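Local coordinates for protein pre-crRNA processing endonuclease (Streptococcus pyogenes serotype M1, PDB 3VZH) that probably cleaves precursor CRISPR RNA as a Cas5d-type endoribonuclease of the CRISPR adaptive immune system, at residues G165-L170 with V195-V200; F55-T60 with I99-V104. All coordinates share one frame; numbering follows the deposited sequence.

Interaction 1: G165-L170 with V195-V200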
loop_
_atom_site.group_PDB
_atom_site.type_symbol
_atom_site.label_atom_id
_atom_site.label_comp_id
_atom_site.label_asym_id
_atom_site.label_seq_id
_atom_site.Cartn_x
_atom_site.Cartn_y
_atom_site.Cartn_z
ATOM N N GLY A 165 -20.406 -7.020 1.712
ATOM C CA GLY A 165 -21.880 -6.748 1.646
ATOM C C GLY A 165 -22.260 -5.260 1.746
ATOM O O GLY A 165 -23.402 -4.906 1.486
ATOM N N VAL A 166 -21.324 -4.367 2.079
ATOM C CA VAL A 166 -21.639 -2.959 2.111
ATOM C C VAL A 166 -20.550 -2.201 1.428
ATOM O O VAL A 166 -19.394 -2.676 1.390
ATOM C CB VAL A 166 -21.815 -2.362 3.560
ATOM C CG1 VAL A 166 -22.955 -3.072 4.314
ATOM C CG2 VAL A 166 -20.501 -2.448 4.337
ATOM N N ASN A 167 -20.899 -1.028 0.916
ATOM C CA ASN A 167 -19.888 -0.047 0.452
ATOM C C ASN A 167 -19.872 1.205 1.315
ATOM O O ASN A 167 -20.872 1.610 1.874
ATOM C CB ASN A 167 -20.154 0.411 -0.974
ATOM C CG ASN A 167 -20.237 -0.763 -1.969
ATOM O OD1 ASN A 167 -19.809 -1.879 -1.692
ATOM N ND2 ASN A 167 -20.891 -0.501 -3.129
ATOM N N ILE A 168 -18.699 1.774 1.418
ATOM C CA ILE A 168 -18.562 3.105 2.038
ATOM C C ILE A 168 -17.618 4.023 1.292
ATOM O O ILE A 168 -16.480 3.699 1.074
ATOM C CB ILE A 168 -18.199 3.052 3.554
ATOM C CG1 ILE A 168 -18.007 4.463 4.186
ATOM C CG2 ILE A 168 -16.931 2.336 3.797
ATOM C CD1 ILE A 168 -18.202 4.427 5.702
ATOM N N ASP A 169 -18.142 5.214 0.968
ATOM C CA ASP A 169 -17.341 6.285 0.408
ATOM C C ASP A 169 -16.634 6.997 1.531
ATOM O O ASP A 169 -17.251 7.657 2.403
ATOM C CB ASP A 169 -18.304 7.206 -0.379
ATOM C CG ASP A 169 -17.569 8.284 -1.214
ATOM O OD1 ASP A 169 -18.151 8.736 -2.205
ATOM O OD2 ASP A 169 -16.448 8.654 -0.873
ATOM N N LEU A 170 -15.305 6.888 1.536
ATOM C CA LEU A 170 -14.480 7.512 2.531
ATOM C C LEU A 170 -14.156 8.964 2.140
ATOM O O LEU A 170 -13.516 9.634 2.895
ATOM C CB LEU A 170 -13.212 6.642 2.786
ATOM C CG LEU A 170 -13.582 5.230 3.338
ATOM C CD1 LEU A 170 -12.407 4.295 3.285
ATOM C CD2 LEU A 170 -14.107 5.279 4.721
ATOM N N VAL A 195 -13.508 4.797 -2.410
ATOM C CA VAL A 195 -14.686 4.061 -2.005
ATOM C C VAL A 195 -14.252 2.649 -1.705
ATOM O O VAL A 195 -13.548 2.037 -2.474
ATOM C CB VAL A 195 -15.748 4.019 -3.134
ATOM C CG1 VAL A 195 -17.008 3.299 -2.698
ATOM C CG2 VAL A 195 -16.099 5.460 -3.531
ATOM N N MET A 196 -14.615 2.169 -0.523
ATOM C CA MET A 196 -14.347 0.791 -0.106
ATOM C C MET A 196 -15.583 -0.079 -0.378
ATOM O O MET A 196 -16.647 0.154 0.229
ATOM C CB MET A 196 -13.963 0.805 1.393
ATOM C CG MET A 196 -13.460 -0.562 1.878
ATOM S SD MET A 196 -12.990 -0.621 3.608
ATOM C CE MET A 196 -14.546 -0.248 4.486
ATOM N N LYS A 197 -15.458 -1.080 -1.264
ATOM C CA LYS A 197 -16.618 -1.860 -1.722
ATOM C C LYS A 197 -16.409 -3.263 -1.252
ATOM O O LYS A 197 -15.435 -3.918 -1.660
ATOM C CB LYS A 197 -16.716 -1.844 -3.275
ATOM C CG LYS A 197 -16.890 -0.410 -3.834
ATOM C CD LYS A 197 -16.921 -0.426 -5.359
ATOM C CE LYS A 197 -17.355 0.923 -5.913
ATOM N NZ LYS A 197 -16.646 1.055 -7.217
ATOM N N ASN A 198 -17.265 -3.761 -0.337
ATOM C CA ASN A 198 -17.084 -5.040 0.275
ATOM C C ASN A 198 -15.751 -5.177 0.961
ATOM O O ASN A 198 -15.168 -6.285 0.958
ATOM C CB ASN A 198 -17.283 -6.139 -0.780
ATOM C CG ASN A 198 -18.675 -6.057 -1.428
ATOM O OD1 ASN A 198 -19.649 -6.048 -0.732
ATOM N ND2 ASN A 198 -18.739 -6.017 -2.753
ATOM N N GLY A 199 -15.247 -4.068 1.461
ATOM C CA GLY A 199 -13.902 -4.048 2.049
ATOM C C GLY A 199 -12.726 -3.837 1.088
ATOM O O GLY A 199 -11.567 -3.812 1.549
ATOM N N VAL A 200 -13.008 -3.714 -0.214
ATOM C CA VAL A 200 -11.994 -3.702 -1.269
ATOM C C VAL A 200 -11.791 -2.268 -1.746
ATOM O O VAL A 200 -12.768 -1.583 -2.145
ATOM C CB VAL A 200 -12.401 -4.533 -2.509
ATOM C CG1 VAL A 200 -11.174 -4.582 -3.443
ATOM C CG2 VAL A 200 -12.742 -5.960 -2.056
HETATM O O HOH W 1 -16.772 -1.772 2.310
#
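Val166 O is gripped twice where the two strands part: Asn198 N donates to it at 2.9 Å with an N-H...O angle of 148°, and a water gives it a second proton. That water is a three-way bridge, donating also to Met196 O and accepting from Gly199 N, and adds to the direct bonds. The turn from Lys197 to Val200 is of type I', the tight two-residue turn of the hairpin joining strands 188-197 and 200-213, with Asn198 and Gly199 at its corners; strand 167-171 pairs with the first of these strands. The same asparagine also uses its side chain. Its CG stands anti to the carbonyl carbon (chi1 -58°), and OD1 takes the N-H of Gly165 in a short but bent bond of 2.7 Å. Beyond the water the pairing becomes regular, Ile168 and Met196 exchanging two nearly straight backbone bonds as an antiparallel hydrogen-bonded pair. On their face of the sheet the Met196 chain bends at chi3 (63°), so that methyl CE rests against Ile168 CG2 at 3.6 Å, while Leu170 CD1 approaches Met196 CB. Val36 and Tyr163 help to bury the methionine. The opposite face is more exposed: Val195 CG2 lies 3.9 Å from Asp169 CG, whose OD2 bonds instead to Gly171 N, and the Lys197 chain crosses that of Asn167 obliquely, CG to CG 3.8 Å. Backbone bonds, the Asn198 side chain and the shared water thus carry the contact, with its closest apolar touch on the Met196 face.

Interaction 2: F55-T60 with I99-V104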
loop_
_atom_site.group_PDB
_atom_site.type_symbol
_atom_site.label_atom_id
_atom_site.label_comp_id
_atom_site.label_asym_id
_atom_site.label_seq_id
_atom_site.Cartn_x
_atom_site.Cartn_y
_atom_site.Cartn_z
ATOM N N PHE A 55 13.061 -1.461 -10.794
ATOM C CA PHE A 55 11.627 -1.528 -11.019
ATOM C C PHE A 55 10.845 -0.637 -10.026
ATOM O O PHE A 55 11.429 -0.033 -9.061
ATOM C CB PHE A 55 11.167 -3.027 -10.948
ATOM C CG PHE A 55 11.379 -3.687 -9.568
ATOM C CD1 PHE A 55 12.554 -4.480 -9.321
ATOM C CD2 PHE A 55 10.419 -3.555 -8.528
ATOM C CE1 PHE A 55 12.752 -5.097 -8.065
ATOM C CE2 PHE A 55 10.614 -4.149 -7.272
ATOM C CZ PHE A 55 11.789 -4.921 -7.048
ATOM N N THR A 56 9.571 -0.474 -10.355
ATOM C CA THR A 56 8.657 0.303 -9.556
ATOM C C THR A 56 7.511 -0.629 -9.135
ATOM O O THR A 56 6.765 -1.168 -9.965
ATOM C CB THR A 56 8.018 1.385 -10.425
ATOM O OG1 THR A 56 9.082 2.204 -10.915
ATOM C CG2 THR A 56 6.957 2.232 -9.562
ATOM N N ASN A 57 7.284 -0.704 -7.813
ATOM C CA ASN A 57 6.114 -1.475 -7.337
ATOM C C ASN A 57 4.822 -0.636 -7.531
ATOM O O ASN A 57 4.814 0.578 -7.215
ATOM C CB ASN A 57 6.312 -1.725 -5.835
ATOM C CG ASN A 57 7.383 -2.772 -5.585
ATOM O OD1 ASN A 57 7.410 -3.830 -6.252
ATOM N ND2 ASN A 57 8.221 -2.529 -4.603
ATOM N N ILE A 58 3.792 -1.334 -7.978
ATOM C CA ILE A 58 2.485 -0.747 -8.312
ATOM C C ILE A 58 1.448 -1.436 -7.478
ATOM O O ILE A 58 1.089 -2.626 -7.759
ATOM C CB ILE A 58 2.118 -0.966 -9.794
ATOM C CG1 ILE A 58 3.185 -0.392 -10.794
ATOM C CG2 ILE A 58 0.759 -0.315 -10.101
ATOM C CD1 ILE A 58 3.609 1.043 -10.511
ATOM N N VAL A 59 0.923 -0.731 -6.493
ATOM C CA VAL A 59 -0.111 -1.339 -5.616
ATOM C C VAL A 59 -1.454 -1.157 -6.318
ATOM O O VAL A 59 -1.844 -0.012 -6.624
ATOM C CB VAL A 59 -0.170 -0.709 -4.191
ATOM C CG1 VAL A 59 -1.399 -1.259 -3.433
ATOM C CG2 VAL A 59 1.127 -1.102 -3.400
ATOM N N THR A 60 -2.172 -2.241 -6.565
ATOM C CA THR A 60 -3.402 -2.059 -7.379
ATOM C C THR A 60 -4.691 -2.198 -6.571
ATOM O O THR A 60 -5.766 -1.677 -6.976
ATOM C CB THR A 60 -3.484 -3.026 -8.563
ATOM O OG1 THR A 60 -3.464 -4.382 -8.091
ATOM C CG2 THR A 60 -2.338 -2.733 -9.541
ATOM N N ILE A 99 -2.773 -6.949 0.381
ATOM C CA ILE A 99 -2.375 -6.021 -0.659
ATOM C C ILE A 99 -2.118 -6.899 -1.917
ATOM O O ILE A 99 -1.383 -7.890 -1.840
ATOM C CB ILE A 99 -1.051 -5.295 -0.281
ATOM C CG1 ILE A 99 -1.186 -4.631 1.109
ATOM C CG2 ILE A 99 -0.688 -4.205 -1.309
ATOM C CD1 ILE A 99 0.111 -3.964 1.630
ATOM N N LYS A 100 -2.625 -6.439 -3.039
ATOM C CA LYS A 100 -2.327 -6.990 -4.388
ATOM C C LYS A 100 -1.446 -5.966 -5.093
ATOM O O LYS A 100 -1.790 -4.780 -5.126
ATOM C CB LYS A 100 -3.637 -7.181 -5.126
ATOM C CG LYS A 100 -3.441 -7.666 -6.560
ATOM C CD LYS A 100 -4.824 -7.790 -7.263
ATOM C CE LYS A 100 -4.629 -8.302 -8.708
ATOM N NZ LYS A 100 -5.944 -8.264 -9.460
ATOM N N PHE A 101 -0.301 -6.409 -5.635
ATOM C CA PHE A 101 0.582 -5.460 -6.264
ATOM C C PHE A 101 1.400 -6.171 -7.350
ATOM O O PHE A 101 1.411 -7.410 -7.378
ATOM C CB PHE A 101 1.460 -4.785 -5.265
ATOM C CG PHE A 101 2.520 -5.680 -4.620
ATOM C CD1 PHE A 101 3.871 -5.627 -5.057
ATOM C CD2 PHE A 101 2.181 -6.467 -3.554
ATOM C CE1 PHE A 101 4.855 -6.449 -4.412
ATOM C CE2 PHE A 101 3.143 -7.282 -2.929
ATOM C CZ PHE A 101 4.466 -7.236 -3.333
ATOM N N HIS A 102 2.098 -5.403 -8.188
ATOM C CA HIS A 102 3.001 -6.024 -9.185
ATOM C C HIS A 102 4.061 -5.040 -9.407
ATOM O O HIS A 102 4.046 -3.996 -8.748
ATOM C CB HIS A 102 2.218 -6.376 -10.453
ATOM C CG HIS A 102 1.677 -5.162 -11.182
ATOM N ND1 HIS A 102 0.433 -4.690 -10.981
ATOM C CD2 HIS A 102 2.280 -4.346 -12.202
ATOM C CE1 HIS A 102 0.227 -3.600 -11.796
ATOM N NE2 HIS A 102 1.366 -3.408 -12.564
ATOM N N PHE A 103 5.008 -5.372 -10.251
ATOM C CA PHE A 103 5.983 -4.341 -10.587
ATOM C C PHE A 103 6.184 -4.213 -12.089
ATOM O O PHE A 103 5.866 -5.128 -12.846
ATOM C CB PHE A 103 7.318 -4.538 -9.866
ATOM C CG PHE A 103 8.031 -5.841 -10.151
ATOM C CD1 PHE A 103 7.964 -6.883 -9.189
ATOM C CD2 PHE A 103 8.793 -6.010 -11.305
ATOM C CE1 PHE A 103 8.627 -8.080 -9.421
ATOM C CE2 PHE A 103 9.488 -7.192 -11.516
ATOM C CZ PHE A 103 9.393 -8.229 -10.575
ATOM N N VAL A 104 6.696 -3.060 -12.486
ATOM C CA VAL A 104 7.033 -2.755 -13.899
ATOM C C VAL A 104 8.455 -2.144 -13.921
ATOM O O VAL A 104 8.968 -1.755 -12.858
ATOM C CB VAL A 104 6.025 -1.696 -14.485
ATOM C CG1 VAL A 104 4.597 -2.231 -14.418
ATOM C CG2 VAL A 104 6.195 -0.366 -13.778
HETATM O O HOH W 2 -1.254 -5.808 -9.050
HETATM O O HOH W 3 -5.856 -5.191 -9.397
#
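Phe55 and Phe103 both carry CG between the backbone N and the carbonyl carbon (chi1 63° and 60°), a torsion that folds each ring back over its own backbone and brings the two together on their shared face. There they meet obliquely, centroids 4.5 Å apart and planes at 33°, with Phe55 CD2 3.5 Å from Phe103 CB. The His102 ring takes the same kind of rotamer but leaves the other side, and leans back over the neighbouring strand. Ile58 CB sits over one of its faces, 3.9 Å from the ring centroid in a CH-pi contact, while methyl CG2 of Thr60 meets the ring edge at CE1, 3.5 Å away. At the other edge of the imidazole lies Val104 CG1, and Val104 CG2 approaches Ile58 CG1 at 4.2 Å. A water joins His102 ND1 to Thr60 OG1, and a second links that hydroxyl to Lys100 NZ, whose extended chain crosses Thr60 OG1, nearest at CG (3.6 Å). The two waters hold the hydroxyl between the imidazole and the ammonium group. On the phenylalanine side, Val59 CG1 packs on Ile99 CG2 at 3.7 Å, and Asn57 OD1 lies near the plane of the Phe101 ring at its edge. That oxygen is buried without a polar partner, although ND2 of the same amide is held by Asp47 and Tyr50 O. Helices 39-49 and 118-130 cover this face. Between the faces runs an antiparallel ladder: Thr56 with Val104 and Ile58 with His102 bond in both directions, Ile58 N reaching His102 O at 2.8 Å, and Thr60 N adds a bond to Lys100 O. Paired antiparallel strands backed by helices on one face are characteristic of the ferredoxin-like RRM fold of Cas5 proteins.

How the interactions relate
Interactions 1 and 2 belong to one branched antiparallel sheet and follow each other along the chain, interaction 2 closing before interaction 1 opens. Their centres lie 22 Å apart and their nearest atoms about 7 Å, without touching. Strand 55-64 connects them: its first half pairs with 99-104, while its far end reaches the turn of interaction 1, where Val64 makes a backbone bond to Gly199 and touches Met196. Strand 200-213, which follows that turn, also pairs with 55-64, through Phe203 and Thr60. Interaction 2 is the more buried, helix-backed part of the sheet, about 9 Å from the chain centre to its own centre, whereas interaction 1 is a surface extension at about 17 Å.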